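Local coordinates for protein myosin-I heavy chain (Dictyostelium discoideum, PDB 5EJR) that is an actin-based class VII myosin motor with ATPase activity, acting early in phagocytosis and in adhesion, represented here by MF2, a MyTH4-FERM domain of its tail, at residues 67-77 and 107-118. Numbering follows the deposited sequence.
Sequences NFSEIMMWMGD and IYCQAYRQTNKN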
loop_
_atom_site.group_PDB
_atom_site.type_symbol
_atom_site.label_atom_id
_atom_site.label_comp_id
_atom_site.label_asym_id
_atom_site.label_seq_id
_atom_site.Cartn_x
_atom_site.Cartn_y
_atom_site.Cartn_z
ATOM N N ASN A 67 -16.573 19.725 6.423
ATOM C CA ASN A 67 -16.914 18.352 6.043
ATOM C C ASN A 67 -18.162 18.309 5.168
ATOM O O ASN A 67 -18.189 17.558 4.185
ATOM C CB ASN A 67 -17.155 17.501 7.271
ATOM C CG ASN A 67 -17.285 16.038 6.932
ATOM O OD1 ASN A 67 -16.303 15.324 6.745
ATOM N ND2 ASN A 67 -18.494 15.581 6.779
ATOM N N PHE A 68 -19.199 19.119 5.529
ATOM C CA PHE A 68 -20.441 19.179 4.772
ATOM C C PHE A 68 -20.200 19.592 3.347
ATOM O O PHE A 68 -20.659 18.894 2.444
ATOM C CB PHE A 68 -21.489 20.074 5.443
ATOM C CG PHE A 68 -22.866 19.842 4.873
ATOM C CD1 PHE A 68 -23.651 18.788 5.319
ATOM C CD2 PHE A 68 -23.371 20.666 3.877
ATOM C CE1 PHE A 68 -24.921 18.570 4.788
ATOM C CE2 PHE A 68 -24.633 20.438 3.335
ATOM C CZ PHE A 68 -25.401 19.400 3.802
ATOM N N SER A 69 -19.431 20.675 3.138
ATOM C CA SER A 69 -19.095 21.146 1.794
ATOM C C SER A 69 -18.313 20.083 0.996
ATOM O O SER A 69 -18.470 20.015 -0.218
ATOM C CB SER A 69 -18.356 22.483 1.835
ATOM O OG SER A 69 -17.040 22.383 2.351
ATOM N N GLU A 70 -17.522 19.225 1.688
ATOM C CA GLU A 70 -16.765 18.143 1.051
ATOM C C GLU A 70 -17.707 17.017 0.602
ATOM O O GLU A 70 -17.546 16.499 -0.508
ATOM C CB GLU A 70 -15.632 17.641 1.960
ATOM C CG GLU A 70 -14.514 18.667 2.075
ATOM C CD GLU A 70 -13.293 18.312 2.897
ATOM O OE1 GLU A 70 -13.287 17.247 3.556
ATOM O OE2 GLU A 70 -12.344 19.127 2.902
ATOM N N ILE A 71 -18.714 16.682 1.443
ATOM C CA ILE A 71 -19.758 15.702 1.119
ATOM C C ILE A 71 -20.479 16.178 -0.165
ATOM O O ILE A 71 -20.617 15.414 -1.125
ATOM C CB ILE A 71 -20.697 15.477 2.333
ATOM C CG1 ILE A 71 -19.948 14.688 3.427
ATOM C CG2 ILE A 71 -21.999 14.771 1.925
ATOM C CD1 ILE A 71 -20.743 14.280 4.680
ATOM N N MET A 72 -20.826 17.484 -0.205
ATOM C CA MET A 72 -21.458 18.150 -1.347
ATOM C C MET A 72 -20.601 18.060 -2.609
ATOM O O MET A 72 -21.137 17.858 -3.693
ATOM C CB MET A 72 -21.783 19.609 -0.996
ATOM C CG MET A 72 -22.913 19.749 0.011
ATOM S SD MET A 72 -23.471 21.468 0.223
ATOM C CE MET A 72 -23.996 21.854 -1.452
ATOM N N MET A 73 -19.274 18.166 -2.465
ATOM C CA MET A 73 -18.306 18.043 -3.556
ATOM C C MET A 73 -18.286 16.615 -4.075
ATOM O O MET A 73 -18.196 16.405 -5.279
ATOM C CB MET A 73 -16.903 18.408 -3.062
ATOM C CG MET A 73 -16.685 19.880 -2.898
ATOM S SD MET A 73 -15.229 20.233 -1.896
ATOM C CE MET A 73 -14.050 20.202 -3.076
ATOM N N TRP A 74 -18.347 15.630 -3.161
ATOM C CA TRP A 74 -18.328 14.211 -3.517
ATOM C C TRP A 74 -19.596 13.841 -4.306
ATOM O O TRP A 74 -19.525 13.151 -5.331
ATOM C CB TRP A 74 -18.203 13.345 -2.258
ATOM C CG TRP A 74 -18.505 11.907 -2.522
ATOM C CD1 TRP A 74 -19.642 11.228 -2.190
ATOM C CD2 TRP A 74 -17.696 10.996 -3.275
ATOM N NE1 TRP A 74 -19.567 9.930 -2.642
ATOM C CE2 TRP A 74 -18.394 9.767 -3.337
ATOM C CE3 TRP A 74 -16.434 11.092 -3.890
ATOM C CZ2 TRP A 74 -17.863 8.637 -3.973
ATOM C CZ3 TRP A 74 -15.903 9.968 -4.510
ATOM C CH2 TRP A 74 -16.621 8.764 -4.561
ATOM N N MET A 75 -20.747 14.335 -3.815
ATOM C CA MET A 75 -22.079 14.132 -4.375
ATOM C C MET A 75 -22.345 14.938 -5.651
ATOM O O MET A 75 -23.331 14.670 -6.333
ATOM C CB MET A 75 -23.135 14.404 -3.305
ATOM C CG MET A 75 -23.134 13.350 -2.226
ATOM S SD MET A 75 -24.216 13.728 -0.840
ATOM C CE MET A 75 -25.849 13.428 -1.630
ATOM N N GLY A 76 -21.458 15.880 -5.977
ATOM C CA GLY A 76 -21.566 16.719 -7.167
ATOM C C GLY A 76 -22.553 17.867 -7.048
ATOM O O GLY A 76 -23.107 18.311 -8.056
ATOM N N ASP A 77 -22.775 18.358 -5.821
ATOM C CA ASP A 77 -23.681 19.470 -5.514
ATOM C C ASP A 77 -22.928 20.762 -5.156
ATOM O O ASP A 77 -23.557 21.792 -4.916
ATOM C CB ASP A 77 -24.659 19.080 -4.393
ATOM C CG ASP A 77 -25.539 17.891 -4.729
ATOM O OD1 ASP A 77 -26.148 17.890 -5.831
ATOM O OD2 ASP A 77 -25.639 16.975 -3.888
ATOM N N ILE A 107 -20.870 12.864 10.650
ATOM C CA ILE A 107 -20.511 12.564 9.262
ATOM C C ILE A 107 -21.611 11.699 8.625
ATOM O O ILE A 107 -22.079 12.060 7.538
ATOM C CB ILE A 107 -19.072 12.006 9.071
ATOM C CG1 ILE A 107 -18.039 13.048 9.574
ATOM C CG2 ILE A 107 -18.817 11.694 7.580
ATOM C CD1 ILE A 107 -16.569 12.557 9.655
ATOM N N TYR A 108 -22.070 10.634 9.348
ATOM C CA TYR A 108 -23.115 9.689 8.920
ATOM C C TYR A 108 -24.468 10.391 8.706
ATOM O O TYR A 108 -25.156 10.092 7.742
ATOM C CB TYR A 108 -23.300 8.573 9.957
ATOM C CG TYR A 108 -22.423 7.359 9.737
ATOM C CD1 TYR A 108 -22.827 6.324 8.895
ATOM C CD2 TYR A 108 -21.224 7.206 10.428
ATOM C CE1 TYR A 108 -22.044 5.180 8.725
ATOM C CE2 TYR A 108 -20.415 6.086 10.238
ATOM C CZ TYR A 108 -20.835 5.071 9.396
ATOM O OH TYR A 108 -20.058 3.948 9.265
ATOM N N CYS A 109 -24.840 11.322 9.617
ATOM C CA CYS A 109 -26.073 12.111 9.523
ATOM C C CYS A 109 -26.014 13.072 8.350
ATOM O O CYS A 109 -26.986 13.135 7.615
ATOM C CB CYS A 109 -26.370 12.832 10.831
ATOM S SG CYS A 109 -26.756 11.725 12.210
ATOM N N GLN A 110 -24.870 13.765 8.114
ATOM C CA GLN A 110 -24.746 14.687 6.964
ATOM C C GLN A 110 -24.875 13.951 5.641
ATOM O O GLN A 110 -25.444 14.501 4.694
ATOM C CB GLN A 110 -23.406 15.433 6.944
ATOM C CG GLN A 110 -23.227 16.519 7.993
ATOM C CD GLN A 110 -21.888 17.227 7.861
ATOM O OE1 GLN A 110 -21.030 16.883 7.036
ATOM N NE2 GLN A 110 -21.702 18.279 8.640
ATOM N N ALA A 111 -24.271 12.733 5.552
ATOM C CA ALA A 111 -24.274 11.944 4.323
ATOM C C ALA A 111 -25.697 11.482 4.057
ATOM O O ALA A 111 -26.189 11.674 2.943
ATOM C CB ALA A 111 -23.325 10.750 4.449
ATOM N N TYR A 112 -26.361 10.926 5.087
ATOM C CA TYR A 112 -27.728 10.431 4.995
ATOM C C TYR A 112 -28.737 11.533 4.630
ATOM O O TYR A 112 -29.520 11.356 3.693
ATOM C CB TYR A 112 -28.170 9.674 6.261
ATOM C CG TYR A 112 -29.591 9.179 6.109
ATOM C CD1 TYR A 112 -29.879 8.061 5.328
ATOM C CD2 TYR A 112 -30.664 9.916 6.612
ATOM C CE1 TYR A 112 -31.195 7.655 5.102
ATOM C CE2 TYR A 112 -31.983 9.517 6.392
ATOM C CZ TYR A 112 -32.242 8.390 5.634
ATOM O OH TYR A 112 -33.537 8.002 5.422
ATOM N N ARG A 113 -28.715 12.661 5.363
ATOM C CA ARG A 113 -29.588 13.822 5.113
ATOM C C ARG A 113 -29.531 14.205 3.629
ATOM O O ARG A 113 -30.565 14.464 3.017
ATOM C CB ARG A 113 -29.152 15.013 5.992
ATOM C CG ARG A 113 -29.580 16.390 5.483
ATOM C CD ARG A 113 -28.607 17.458 5.916
ATOM N NE ARG A 113 -28.792 18.712 5.198
ATOM C CZ ARG A 113 -29.480 19.747 5.667
ATOM N NH1 ARG A 113 -30.098 19.665 6.838
ATOM N NH2 ARG A 113 -29.564 20.869 4.967
ATOM N N GLN A 114 -28.331 14.195 3.041
ATOM C CA GLN A 114 -28.188 14.599 1.652
ATOM C C GLN A 114 -28.726 13.557 0.639
ATOM O O GLN A 114 -28.917 13.898 -0.526
ATOM C CB GLN A 114 -26.753 15.023 1.374
ATOM C CG GLN A 114 -26.384 16.360 2.044
ATOM C CD GLN A 114 -27.122 17.551 1.459
ATOM O OE1 GLN A 114 -28.197 17.951 1.922
ATOM N NE2 GLN A 114 -26.568 18.128 0.415
ATOM N N THR A 115 -29.065 12.342 1.099
ATOM C CA THR A 115 -29.659 11.293 0.244
ATOM C C THR A 115 -31.202 11.333 0.306
ATOM O O THR A 115 -31.860 10.772 -0.566
ATOM C CB THR A 115 -29.192 9.877 0.655
ATOM O OG1 THR A 115 -29.860 9.466 1.844
ATOM C CG2 THR A 115 -27.688 9.755 0.807
ATOM N N ASN A 116 -31.758 11.938 1.366
ATOM C CA ASN A 116 -33.197 12.038 1.621
ATOM C C ASN A 116 -33.799 13.263 0.921
ATOM O O ASN A 116 -33.436 14.392 1.246
ATOM C CB ASN A 116 -33.438 12.097 3.136
ATOM C CG ASN A 116 -34.736 11.511 3.626
ATOM O OD1 ASN A 116 -35.295 10.568 3.055
ATOM N ND2 ASN A 116 -35.186 11.992 4.771
ATOM N N LYS A 117 -34.706 13.028 -0.051
ATOM C CA LYS A 117 -35.422 14.043 -0.847
ATOM C C LYS A 117 -34.460 14.918 -1.668
ATOM O O LYS A 117 -34.517 16.149 -1.648
ATOM C CB LYS A 117 -36.413 14.879 0.002
ATOM C CG LYS A 117 -37.478 14.040 0.718
ATOM C CD LYS A 117 -38.496 14.908 1.464
ATOM C CE LYS A 117 -39.398 14.115 2.390
ATOM N NZ LYS A 117 -40.324 13.204 1.659
ATOM N N ASN A 118 -33.579 14.244 -2.406
ATOM C CA ASN A 118 -32.606 14.858 -3.285
ATOM C C ASN A 118 -33.259 14.933 -4.686
ATOM O O ASN A 118 -33.735 13.905 -5.175
ATOM C CB ASN A 118 -31.336 13.985 -3.308
ATOM C CG ASN A 118 -30.113 14.609 -3.925
ATOM O OD1 ASN A 118 -30.183 15.418 -4.851
ATOM N ND2 ASN A 118 -28.945 14.220 -3.427
HETATM O O HOH W 1 -24.867 16.910 -1.333
HETATM O O HOH W 2 -28.807 17.173 -6.392
#
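The ring of Phe-68 and the side chains of Gln-110 and Gln-114 form the tight part of this contact, a flat ring fitting between the two glutamine chains. Gln-110, its chain extended beyond CG, runs past one edge of the ring, with CG in the ring plane 3.5 Å from CD1 of Phe-68 and its amide turned almost perpendicular to the ring. That stretch carries OE1 of Gln-110 to ND2 of Asn-67 for a hydrogen bond of 2.9 Å; OE1 lies in the Asn-67 amide plane, whereas the donor sits above the Gln-110 carbonyl plane. Amides suit these buried places because both ends are used: Gln-110 NE2 goes to the backbone oxygen of Ala-64, Asn-67 OD1 to Arg-96, while the glutamine methylenes pack on the aromatic edge. Gln-114 instead folds back at chi2 (-67°), which brings CD to 3.4 Å from CZ of Phe-68. Ile-71 sends its longer branch across, CD1 lying 3.7 Å from Gln-110 CB and also touching the small Ala-111. The helical parts 67-75 and 107-113 cross at -41° within the helical MyTH4 domain, and helix 121-137 packs against both, Leu-130 meeting Ile-71 and Leu-134 meeting Ile-107. Toward the C-terminal ends the contact becomes looser and wetter. Met-75, flexible enough to bend at chi3, still lays its methyl CE 3.5 Å from Gln-114 CB, but beyond it Gly-76, whose missing CB makes positive phi cheap, ends helix 58-75 in a Schellman motif. Asp-77 follows, its two carboxylate oxygens each accepting from a water: one molecule joins OD2 to Gln-114 NE2, a second joins OD1 to Asn-118 OD1. Ser-123 OG bonds both Asp-77 OD2 and Asn-118 ND2, the latter also donating weakly to Gln-114 O.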